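Local coordinates for protein salt-tolerant glutaminase (Micrococcus luteus, PDB 3AGD) that probably catalyses the hydrolysis of L-glutamine to L-glutamate and ammonium, as a salt-tolerant member of the glutaminase family, at residues V87-S92 with V234-S239; E94-L99 with I113-L118; L99-E102 with R107-N110; R166-A171 with D182-I187. One frame throughout, in Å; residues are numbered along the deposited sequence.

Contact 1 (V87-S92 with V234-S239); sequences VGLNPS and VSVMTS
Leu89 and Pro91 lay one side of an irregular loop against Val236 and Ser239 of helix 227-240, a loop-on-helix contact in the glutaminase domain, whose fold is related to that of the serine beta-lactamases. The Leu89 side chain starts out past the helix rather than at it: CB lies 5.5 Å from Val236 CG2, and CG, set opposite the carbonyl carbon by chi1 of -58°, comes hardly closer. At the fork the branches part. Leu89 CD1 stays 6.2 Å from Val236 CG2, while CD2 meets this same methyl at 4.1 Å, the two side chains crossing at about a right angle. Tyr71 of helix 67-78 touches both Leu89 and Val236, and Gln248 of the second subunit also packs on Leu89, so this end adjoins the subunit interface.

Two residues further along the loop, the backbones draw together, with Pro91 CA 5.6 Å from Ser239 CA. The side chain of Pro91 lies about 4 Å from that of Tyr243, a predicted substrate-binding residue, and also touches Ser240. Among residues 234-239 the proline meets Ser239 through CB: Pro91 CB lies 4.1 Å from Ser239 CB and 3.8 Å from Ser239 O.

Contact 2 (E94-L99 with I113-L118); sequences EAFNEL and INAGAL
Glu94 and Ile113 bring the two backbones closest, their CA atoms 5.4 Å apart, and from there the chains draw apart: Phe96 CA already lies 8.0 Å from Ala115 CA. Residues 94-99 are irregular, whereas Ile113 is the N-cap of helix 114-123. The Glu94 side chain, bent at chi2 (51°), swings its carboxylate across the opening turn of this helix. OE1 takes the N-H of Asn114 on its syn lone pair, with Asn114 N 2.9 Å from Glu94 OE1 and a nearly straight bond of 168°. OE2 accepts from a water, which in turn accepts from Ala115 N at 3.0 Å. One carboxylate thus serves two backbone N-H groups, one directly and one through water, at the start of a helix, where its negative charge is probably favoured, and OE2 is also held by a salt bridge to Arg166.

The helix start so gripped belongs to the active site. Asn114 binds L-glutamate, and its OD1 accepts from Lys67, the lysine of a sequence consistent with the SxxK motif of serine beta-lactamase-like enzymes; ND2 bonds Asn167 OD1. The amide plane is turned 50° from the carboxylate. Asn114 CB lies beside Glu94 OE2 at 3.2 Å. Further out, Phe96 contributes a lighter apolar touch, its ring atom CD1 approaching Ala115 CB obliquely at 4.4 Å, while Leu170 of helix 165-176 packs against the same ring.

Contact 3 (L99-E102 with R107-N110); sequences LSLE and RPDN
Leu101 and Ser100 meet Arg107, Pro108 and Asp109 where an irregular loop doubles back on itself, within the long connection between helices 80-84 and 114-123 of the glutaminase domain. The packed part is made by one methyl group. A chi1 of -53°, which places CG next to the backbone N, and an extended chi2 let Leu101 put CD2 almost squarely over the face of the peptide that joins Arg107 to Pro108: CD2 stands 3.4 Å from Arg107 C and equally close to Pro108 N, and 4.0 Å from the ring carbon Pro108 CD. Both Leu101 and Pro108 are buried. Met173 and Leu174 of helix 165-176 close over the leucine, and Ala115 and Ala119 of helix 114-123 lie against the proline, which ties the loop to the helical part of the domain.

Around Ser100 the character changes, and the two chains are joined through water. Ser100 CB makes only a modest approach to the carboxylate of Asp109, 3.7 Å from its OD1. The serine hydroxyl is bonded to Asn97 O in its own part of the loop, and it also accepts from a water that receives the N-H of Asp109. The Arg107 side chain starts away from residues 99-102, and its guanidinium makes a weak bond to Asp84 O. The oxygens Ser100 O and Arg107 O, both acceptors, lie 3.4 Å apart without bonding. A second water spans the backbones here, donating to Ser100 O at 2.6 Å and accepting from Arg107 N at 2.9 Å.

Contact 4 (R166-A171 with D182-I187); sequences RNLSLA and DSAEEI
Ala171 against Ala184 is a close helix-to-helix contact, set where helix 165-176 passes the first turn of the next helix, 184-195, in the glutaminase domain. The two CA atoms are only 4.8 Å apart, a spacing that small side chains permit. Both point across the interface and meet methyl to methyl, Ala171 CB lying 3.5 Å from Ala184 CB. Each methyl also presses on the backbone opposite: Ala171 CB is 3.7 Å from Ala184 CA.

The pair joins two consecutive helices linked by a short loop, and Ser183 supplies the N-cap of the second helix, OG accepting from Glu186 N at 3.1 Å with an N-H...O angle of 150°. One turn back from Ala171, Leu168 reaches over the same helix start. Its CD2 lies 4.0 Å from Glu185 CA, close to Ala184 O, and 3.4 Å from Glu185 OE2. The glutamate leaves its backbone away from helix 165-176, but a bend at chi2 (68°) folds the chain back and brings the carboxylate obliquely alongside the leucine methyl, at the exposed edge of the interface. Val188, a turn further along helix 184-195, packs on both Leu168 and Ala171. On this same pair of helices Asn167 touches Tyr191, and both of these residues bind L-glutamate.

How the contacts relate
All four contacts lie in the glutaminase domain. Contact 1 spans the longest separation, and the other three fall along the chain between its segments. Contacts 2 and 3 share Leu99 and have centres 7 Å apart; contact 3 lies wholly in the connection between helices 80-84 and 114-123, contact 2 joins that connection to the start of helix 114-123, and contact 4 follows later, on helices 165-176 and 184-195. Gly88 N probably bonds Pro108 O between contacts 1 and 3. Contacts 2 and 4, centres 12 Å apart, bring two L-glutamate-binding asparagines together, whereas contacts 1 and 4 do not touch. The loop 87-110 thereby links helix 227-240, near the second subunit, to the substrate pocket.

Contact 1 (V87-S92 with V234-S239)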
loop_
_atom_site.group_PDB
_atom_site.type_symbol
_atom_site.label_atom_id
_atom_site.label_comp_id
_atom_site.label_asym_id
_atom_site.label_seq_id
_atom_site.Cartn_x
_atom_site.Cartn_y
_atom_site.Cartn_z
ATOM N N VAL A 87 -13.145 -14.540 14.637
ATOM C CA VAL A 87 -12.870 -13.117 14.482
ATOM C C VAL A 87 -13.085 -12.702 13.029
ATOM O O VAL A 87 -12.440 -13.230 12.120
ATOM C CB VAL A 87 -11.410 -12.798 14.910
ATOM C CG1 VAL A 87 -11.126 -11.309 14.766
ATOM C CG2 VAL A 87 -11.181 -13.246 16.349
ATOM N N GLY A 88 -13.992 -11.756 12.816
ATOM C CA GLY A 88 -14.281 -11.299 11.466
ATOM C C GLY A 88 -13.299 -10.276 10.927
ATOM O O GLY A 88 -12.330 -9.911 11.595
ATOM N N LEU A 89 -13.558 -9.809 9.710
ATOM C CA LEU A 89 -12.705 -8.818 9.056
ATOM C C LEU A 89 -13.545 -7.602 8.712
ATOM O O LEU A 89 -13.111 -6.721 7.967
ATOM C CB LEU A 89 -12.122 -9.394 7.767
ATOM C CG LEU A 89 -11.290 -10.669 7.886
ATOM C CD1 LEU A 89 -10.952 -11.199 6.495
ATOM C CD2 LEU A 89 -10.029 -10.365 8.674
ATOM N N ASN A 90 -14.761 -7.570 9.245
ATOM C CA ASN A 90 -15.677 -6.475 8.980
ATOM C C ASN A 90 -15.267 -5.208 9.715
ATOM O O ASN A 90 -15.193 -5.186 10.940
ATOM C CB ASN A 90 -17.097 -6.867 9.396
ATOM C CG ASN A 90 -18.116 -5.800 9.059
ATOM O OD1 ASN A 90 -18.842 -5.317 9.931
ATOM N ND2 ASN A 90 -18.181 -5.425 7.788
ATOM N N PRO A 91 -14.984 -4.132 8.972
ATOM C CA PRO A 91 -14.593 -2.886 9.636
ATOM C C PRO A 91 -15.722 -2.354 10.521
ATOM O O PRO A 91 -16.899 -2.394 10.146
ATOM C CB PRO A 91 -14.242 -1.962 8.468
ATOM C CG PRO A 91 -15.011 -2.530 7.317
ATOM C CD PRO A 91 -14.888 -4.008 7.508
ATOM N N SER A 92 -15.365 -1.864 11.702
ATOM C CA SER A 92 -16.365 -1.368 12.634
ATOM C C SER A 92 -15.777 -0.510 13.753
ATOM O O SER A 92 -14.577 -0.565 14.033
ATOM C CB SER A 92 -17.111 -2.566 13.239
ATOM O OG SER A 92 -17.960 -2.181 14.307
ATOM N N VAL A 234 -1.751 -5.714 9.302
ATOM C CA VAL A 234 -1.736 -4.336 8.853
ATOM C C VAL A 234 -3.011 -4.006 8.075
ATOM O O VAL A 234 -3.476 -2.871 8.116
ATOM C CB VAL A 234 -0.482 -4.044 8.018
ATOM C CG1 VAL A 234 -0.442 -2.573 7.636
ATOM C CG2 VAL A 234 0.766 -4.416 8.831
ATOM N N SER A 235 -3.585 -4.991 7.384
ATOM C CA SER A 235 -4.829 -4.756 6.645
ATOM C C SER A 235 -5.941 -4.410 7.632
ATOM O O SER A 235 -6.677 -3.444 7.445
ATOM C CB SER A 235 -5.248 -5.995 5.835
ATOM O OG SER A 235 -4.417 -6.194 4.701
ATOM N N VAL A 236 -6.048 -5.202 8.695
ATOM C CA VAL A 236 -7.072 -4.984 9.716
ATOM C C VAL A 236 -6.885 -3.648 10.443
ATOM O O VAL A 236 -7.863 -2.994 10.817
ATOM C CB VAL A 236 -7.072 -6.155 10.719
ATOM C CG1 VAL A 236 -8.010 -5.869 11.884
ATOM C CG2 VAL A 236 -7.501 -7.425 9.999
ATOM N N MET A 237 -5.631 -3.244 10.640
ATOM C CA MET A 237 -5.326 -1.968 11.284
ATOM C C MET A 237 -5.820 -0.847 10.368
ATOM O O MET A 237 -6.424 0.129 10.811
ATOM C CB MET A 237 -3.810 -1.815 11.490
ATOM C CG MET A 237 -3.230 -2.562 12.680
ATOM S SD MET A 237 -1.410 -2.475 12.699
ATOM C CE MET A 237 -1.151 -0.749 13.112
ATOM N N THR A 238 -5.553 -1.003 9.080
ATOM C CA THR A 238 -5.950 -0.017 8.089
ATOM C C THR A 238 -7.460 0.199 8.097
ATOM O O THR A 238 -7.933 1.327 8.221
ATOM C CB THR A 238 -5.506 -0.464 6.677
ATOM O OG1 THR A 238 -4.085 -0.646 6.661
ATOM C CG2 THR A 238 -5.884 0.583 5.633
ATOM N N SER A 239 -8.216 -0.889 7.986
ATOM C CA SER A 239 -9.675 -0.813 7.950
ATOM C C SER A 239 -10.379 -0.327 9.216
ATOM O O SER A 239 -11.367 0.405 9.127
ATOM C CB SER A 239 -10.257 -2.176 7.561
ATOM O OG SER A 239 -9.834 -2.551 6.264
#

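Contact 2 (E94-L99 with I113-L118)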
loop_
_atom_site.group_PDB
_atom_site.type_symbol
_atom_site.label_atom_id
_atom_site.label_comp_id
_atom_site.label_asym_id
_atom_site.label_seq_id
_atom_site.Cartn_x
_atom_site.Cartn_y
_atom_site.Cartn_z
ATOM N N GLU A 94 -16.095 0.899 17.918
ATOM C CA GLU A 94 -16.210 0.190 19.193
ATOM C C GLU A 94 -17.645 -0.078 19.662
ATOM O O GLU A 94 -17.888 -1.045 20.384
ATOM C CB GLU A 94 -15.425 0.952 20.269
ATOM C CG GLU A 94 -15.331 0.257 21.625
ATOM C CD GLU A 94 -14.863 -1.187 21.527
ATOM O OE1 GLU A 94 -13.893 -1.461 20.790
ATOM O OE2 GLU A 94 -15.460 -2.048 22.202
ATOM N N ALA A 95 -18.592 0.760 19.247
ATOM C CA ALA A 95 -19.996 0.586 19.633
ATOM C C ALA A 95 -20.433 -0.848 19.336
ATOM O O ALA A 95 -20.279 -1.326 18.209
ATOM C CB ALA A 95 -20.880 1.572 18.865
ATOM N N PHE A 96 -20.978 -1.533 20.340
ATOM C CA PHE A 96 -21.393 -2.919 20.157
ATOM C C PHE A 96 -22.863 -3.124 19.828
ATOM O O PHE A 96 -23.744 -2.606 20.509
ATOM C CB PHE A 96 -21.066 -3.755 21.397
ATOM C CG PHE A 96 -21.382 -5.221 21.232
ATOM C CD1 PHE A 96 -20.608 -6.022 20.397
ATOM C CD2 PHE A 96 -22.476 -5.789 21.876
ATOM C CE1 PHE A 96 -20.920 -7.371 20.203
ATOM C CE2 PHE A 96 -22.801 -7.138 21.691
ATOM C CZ PHE A 96 -22.021 -7.931 20.851
ATOM N N ASN A 97 -23.113 -3.901 18.780
ATOM C CA ASN A 97 -24.466 -4.230 18.365
ATOM C C ASN A 97 -24.528 -5.753 18.310
ATOM O O ASN A 97 -23.754 -6.382 17.586
ATOM C CB ASN A 97 -24.772 -3.654 16.982
ATOM C CG ASN A 97 -26.231 -3.824 16.595
ATOM O OD1 ASN A 97 -26.809 -4.896 16.771
ATOM N ND2 ASN A 97 -26.832 -2.767 16.062
ATOM N N GLU A 98 -25.439 -6.337 19.083
ATOM C CA GLU A 98 -25.603 -7.789 19.146
ATOM C C GLU A 98 -25.789 -8.429 17.769
ATOM O O GLU A 98 -25.390 -9.570 17.548
ATOM C CB GLU A 98 -26.803 -8.140 20.034
ATOM C CG GLU A 98 -26.943 -9.624 20.331
ATOM C CD GLU A 98 -28.163 -9.940 21.177
ATOM O OE1 GLU A 98 -28.714 -9.013 21.800
ATOM O OE2 GLU A 98 -28.564 -11.119 21.227
ATOM N N LEU A 99 -26.403 -7.689 16.851
ATOM C CA LEU A 99 -26.653 -8.176 15.498
ATOM C C LEU A 99 -25.399 -8.707 14.807
ATOM O O LEU A 99 -25.471 -9.645 14.021
ATOM C CB LEU A 99 -27.258 -7.057 14.645
ATOM C CG LEU A 99 -28.632 -6.523 15.060
ATOM C CD1 LEU A 99 -28.996 -5.321 14.197
ATOM C CD2 LEU A 99 -29.679 -7.619 14.913
ATOM N N ILE A 113 -11.482 -4.047 17.634
ATOM C CA ILE A 113 -12.479 -3.660 18.623
ATOM C C ILE A 113 -12.374 -4.622 19.803
ATOM O O ILE A 113 -11.961 -5.775 19.642
ATOM C CB ILE A 113 -13.916 -3.720 18.048
ATOM C CG1 ILE A 113 -14.257 -5.153 17.634
ATOM C CG2 ILE A 113 -14.035 -2.788 16.850
ATOM C CD1 ILE A 113 -15.691 -5.338 17.167
ATOM N N ASN A 114 -12.750 -4.147 20.983
ATOM C CA ASN A 114 -12.678 -4.951 22.196
ATOM C C ASN A 114 -13.227 -6.363 22.040
ATOM O O ASN A 114 -12.525 -7.333 22.306
ATOM C CB ASN A 114 -13.396 -4.225 23.335
ATOM C CG ASN A 114 -12.628 -3.012 23.819
ATOM O OD1 ASN A 114 -11.783 -2.472 23.098
ATOM N ND2 ASN A 114 -12.918 -2.572 25.038
ATOM N N ALA A 115 -14.476 -6.475 21.602
ATOM C CA ALA A 115 -15.112 -7.780 21.423
ATOM C C ALA A 115 -14.239 -8.731 20.604
ATOM O O ALA A 115 -14.101 -9.907 20.939
ATOM C CB ALA A 115 -16.475 -7.607 20.757
ATOM N N GLY A 116 -13.655 -8.225 19.525
ATOM C CA GLY A 116 -12.798 -9.070 18.714
ATOM C C GLY A 116 -11.473 -9.331 19.412
ATOM O O GLY A 116 -10.857 -10.384 19.229
ATOM N N ALA A 117 -11.030 -8.365 20.215
ATOM C CA ALA A 117 -9.769 -8.491 20.941
ATOM C C ALA A 117 -9.882 -9.545 22.040
ATOM O O ALA A 117 -8.907 -10.225 22.362
ATOM C CB ALA A 117 -9.369 -7.138 21.537
ATOM N N LEU A 118 -11.079 -9.674 22.610
ATOM C CA LEU A 118 -11.329 -10.663 23.650
ATOM C C LEU A 118 -11.333 -12.036 22.983
ATOM O O LEU A 118 -10.819 -13.008 23.537
ATOM C CB LEU A 118 -12.681 -10.398 24.330
ATOM C CG LEU A 118 -12.776 -9.134 25.198
ATOM C CD1 LEU A 118 -14.234 -8.808 25.482
ATOM C CD2 LEU A 118 -12.005 -9.335 26.505
HETATM O O HOH W 1 -16.270 -4.172 21.014
#

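Contact 3 (L99-E102 with R107-N110)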
loop_
_atom_site.group_PDB
_atom_site.type_symbol
_atom_site.label_atom_id
_atom_site.label_comp_id
_atom_site.label_asym_id
_atom_site.label_seq_id
_atom_site.Cartn_x
_atom_site.Cartn_y
_atom_site.Cartn_z
ATOM N N LEU A 99 -26.403 -7.689 16.851
ATOM C CA LEU A 99 -26.653 -8.176 15.498
ATOM C C LEU A 99 -25.399 -8.707 14.807
ATOM O O LEU A 99 -25.471 -9.645 14.021
ATOM C CB LEU A 99 -27.258 -7.057 14.645
ATOM C CG LEU A 99 -28.632 -6.523 15.060
ATOM C CD1 LEU A 99 -28.996 -5.321 14.197
ATOM C CD2 LEU A 99 -29.679 -7.619 14.913
ATOM N N SER A 100 -24.252 -8.105 15.101
ATOM C CA SER A 100 -22.993 -8.519 14.489
ATOM C C SER A 100 -22.678 -9.991 14.736
ATOM O O SER A 100 -22.032 -10.640 13.911
ATOM C CB SER A 100 -21.842 -7.652 15.015
ATOM O OG SER A 100 -21.604 -7.882 16.396
ATOM N N LEU A 101 -23.143 -10.515 15.867
ATOM C CA LEU A 101 -22.904 -11.912 16.230
ATOM C C LEU A 101 -24.022 -12.831 15.754
ATOM O O LEU A 101 -23.831 -14.042 15.631
ATOM C CB LEU A 101 -22.785 -12.053 17.748
ATOM C CG LEU A 101 -21.777 -11.161 18.465
ATOM C CD1 LEU A 101 -21.885 -11.395 19.962
ATOM C CD2 LEU A 101 -20.370 -11.455 17.954
ATOM N N GLU A 102 -25.193 -12.254 15.502
ATOM C CA GLU A 102 -26.340 -13.031 15.053
ATOM C C GLU A 102 -26.198 -13.496 13.615
ATOM O O GLU A 102 -27.108 -14.112 13.070
ATOM C CB GLU A 102 -27.630 -12.223 15.202
ATOM C CG GLU A 102 -27.950 -11.819 16.636
ATOM C CD GLU A 102 -29.335 -11.216 16.775
ATOM O OE1 GLU A 102 -29.634 -10.236 16.061
ATOM O OE2 GLU A 102 -30.125 -11.721 17.602
ATOM N N ARG A 107 -19.441 -14.140 15.102
ATOM C CA ARG A 107 -18.126 -13.639 15.471
ATOM C C ARG A 107 -18.122 -12.115 15.491
ATOM O O ARG A 107 -18.816 -11.478 14.694
ATOM C CB ARG A 107 -17.087 -14.139 14.465
ATOM C CG ARG A 107 -17.284 -13.560 13.066
ATOM C CD ARG A 107 -16.527 -14.332 11.997
ATOM N NE ARG A 107 -16.833 -13.803 10.671
ATOM C CZ ARG A 107 -16.539 -14.417 9.529
ATOM N NH1 ARG A 107 -15.925 -15.594 9.542
ATOM N NH2 ARG A 107 -16.869 -13.853 8.373
ATOM N N PRO A 108 -17.360 -11.511 16.422
ATOM C CA PRO A 108 -17.298 -10.048 16.491
ATOM C C PRO A 108 -16.727 -9.543 15.161
ATOM O O PRO A 108 -16.052 -10.293 14.454
ATOM C CB PRO A 108 -16.371 -9.796 17.684
ATOM C CG PRO A 108 -15.503 -11.020 17.718
ATOM C CD PRO A 108 -16.491 -12.126 17.440
ATOM N N ASP A 109 -16.987 -8.282 14.826
ATOM C CA ASP A 109 -16.531 -7.722 13.555
ATOM C C ASP A 109 -15.043 -7.789 13.204
ATOM O O ASP A 109 -14.697 -8.132 12.071
ATOM C CB ASP A 109 -17.032 -6.283 13.411
ATOM C CG ASP A 109 -18.517 -6.218 13.075
ATOM O OD1 ASP A 109 -19.072 -7.255 12.649
ATOM O OD2 ASP A 109 -19.123 -5.137 13.223
ATOM N N ASN A 110 -14.158 -7.453 14.136
ATOM C CA ASN A 110 -12.729 -7.517 13.832
ATOM C C ASN A 110 -11.858 -7.489 15.083
ATOM O O ASN A 110 -12.347 -7.242 16.182
ATOM C CB ASN A 110 -12.321 -6.379 12.888
ATOM C CG ASN A 110 -12.561 -5.013 13.490
ATOM O OD1 ASN A 110 -13.532 -4.334 13.156
ATOM N ND2 ASN A 110 -11.682 -4.607 14.394
HETATM O O HOH W 2 -18.856 -7.117 16.510
HETATM O O HOH W 3 -21.310 -13.037 13.125
#

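Contact 4 (R166-A171 with D182-I187)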
loop_
_atom_site.group_PDB
_atom_site.type_symbol
_atom_site.label_atom_id
_atom_site.label_comp_id
_atom_site.label_asym_id
_atom_site.label_seq_id
_atom_site.Cartn_x
_atom_site.Cartn_y
_atom_site.Cartn_z
ATOM N N ARG A 166 -18.127 -3.104 31.222
ATOM C CA ARG A 166 -18.397 -3.113 29.789
ATOM C C ARG A 166 -17.710 -4.282 29.092
ATOM O O ARG A 166 -18.339 -4.991 28.304
ATOM C CB ARG A 166 -17.984 -1.791 29.122
ATOM C CG ARG A 166 -18.226 -1.804 27.604
ATOM C CD ARG A 166 -18.215 -0.421 26.963
ATOM N NE ARG A 166 -18.497 -0.501 25.529
ATOM C CZ ARG A 166 -17.648 -0.969 24.612
ATOM N NH1 ARG A 166 -16.441 -1.396 24.965
ATOM N NH2 ARG A 166 -18.015 -1.035 23.336
ATOM N N ASN A 167 -16.427 -4.498 29.370
ATOM C CA ASN A 167 -15.731 -5.613 28.727
ATOM C C ASN A 167 -16.269 -6.963 29.197
ATOM O O ASN A 167 -16.281 -7.936 28.433
ATOM C CB ASN A 167 -14.218 -5.530 28.960
ATOM C CG ASN A 167 -13.547 -4.532 28.034
ATOM O OD1 ASN A 167 -13.921 -4.411 26.866
ATOM N ND2 ASN A 167 -12.548 -3.826 28.542
ATOM N N LEU A 168 -16.702 -7.021 30.455
ATOM C CA LEU A 168 -17.283 -8.244 31.010
ATOM C C LEU A 168 -18.606 -8.488 30.274
ATOM O O LEU A 168 -18.986 -9.626 30.008
ATOM C CB LEU A 168 -17.530 -8.078 32.511
ATOM C CG LEU A 168 -16.291 -8.173 33.412
ATOM C CD1 LEU A 168 -16.584 -7.602 34.811
ATOM C CD2 LEU A 168 -15.862 -9.623 33.496
ATOM N N SER A 169 -19.298 -7.407 29.936
ATOM C CA SER A 169 -20.555 -7.514 29.204
ATOM C C SER A 169 -20.282 -8.130 27.837
ATOM O O SER A 169 -20.968 -9.061 27.416
ATOM C CB SER A 169 -21.181 -6.138 29.015
ATOM O OG SER A 169 -22.251 -6.214 28.093
ATOM N N LEU A 170 -19.276 -7.605 27.145
ATOM C CA LEU A 170 -18.919 -8.122 25.831
ATOM C C LEU A 170 -18.522 -9.593 25.947
ATOM O O LEU A 170 -18.968 -10.431 25.163
ATOM C CB LEU A 170 -17.770 -7.308 25.234
ATOM C CG LEU A 170 -18.041 -5.808 25.014
ATOM C CD1 LEU A 170 -16.794 -5.138 24.443
ATOM C CD2 LEU A 170 -19.229 -5.623 24.064
ATOM N N ALA A 171 -17.695 -9.906 26.938
ATOM C CA ALA A 171 -17.255 -11.279 27.150
ATOM C C ALA A 171 -18.439 -12.221 27.363
ATOM O O ALA A 171 -18.485 -13.308 26.781
ATOM C CB ALA A 171 -16.303 -11.349 28.340
ATOM N N ASP A 182 -14.083 -20.140 27.829
ATOM C CA ASP A 182 -13.794 -19.951 29.244
ATOM C C ASP A 182 -14.639 -18.821 29.824
ATOM O O ASP A 182 -15.363 -18.147 29.096
ATOM C CB ASP A 182 -12.302 -19.696 29.432
ATOM C CG ASP A 182 -11.464 -20.877 28.972
ATOM O OD1 ASP A 182 -10.635 -20.716 28.052
ATOM O OD2 ASP A 182 -11.651 -21.982 29.526
ATOM N N SER A 183 -14.561 -18.616 31.134
ATOM C CA SER A 183 -15.375 -17.585 31.770
ATOM C C SER A 183 -15.073 -16.179 31.285
ATOM O O SER A 183 -13.965 -15.882 30.836
ATOM C CB SER A 183 -15.219 -17.631 33.291
ATOM O OG SER A 183 -13.932 -17.191 33.680
ATOM N N ALA A 184 -16.081 -15.318 31.384
ATOM C CA ALA A 184 -15.960 -13.927 30.975
ATOM C C ALA A 184 -14.858 -13.271 31.800
ATOM O O ALA A 184 -14.043 -12.503 31.284
ATOM C CB ALA A 184 -17.288 -13.207 31.200
ATOM N N GLU A 185 -14.838 -13.595 33.089
ATOM C CA GLU A 185 -13.853 -13.051 34.008
ATOM C C GLU A 185 -12.412 -13.403 33.618
ATOM O O GLU A 185 -11.517 -12.559 33.699
ATOM C CB GLU A 185 -14.150 -13.549 35.427
ATOM C CG GLU A 185 -13.179 -13.052 36.478
ATOM C CD GLU A 185 -13.291 -11.559 36.723
ATOM O OE1 GLU A 185 -12.467 -11.021 37.494
ATOM O OE2 GLU A 185 -14.207 -10.928 36.151
ATOM N N GLU A 186 -12.195 -14.645 33.193
ATOM C CA GLU A 186 -10.863 -15.115 32.805
ATOM C C GLU A 186 -10.356 -14.470 31.516
ATOM O O GLU A 186 -9.171 -14.158 31.388
ATOM C CB GLU A 186 -10.871 -16.637 32.632
ATOM C CG GLU A 186 -9.515 -17.240 32.286
ATOM C CD GLU A 186 -9.588 -18.739 32.019
ATOM O OE1 GLU A 186 -10.299 -19.439 32.770
ATOM O OE2 GLU A 186 -8.929 -19.215 31.068
ATOM N N ILE A 187 -11.249 -14.282 30.554
ATOM C CA ILE A 187 -10.853 -13.678 29.292
ATOM C C ILE A 187 -10.638 -12.178 29.448
ATOM O O ILE A 187 -9.713 -11.617 28.873
ATOM C CB ILE A 187 -11.899 -13.962 28.197
ATOM C CG1 ILE A 187 -11.978 -15.473 27.960
ATOM C CG2 ILE A 187 -11.519 -13.253 26.910
ATOM C CD1 ILE A 187 -10.629 -16.109 27.596
#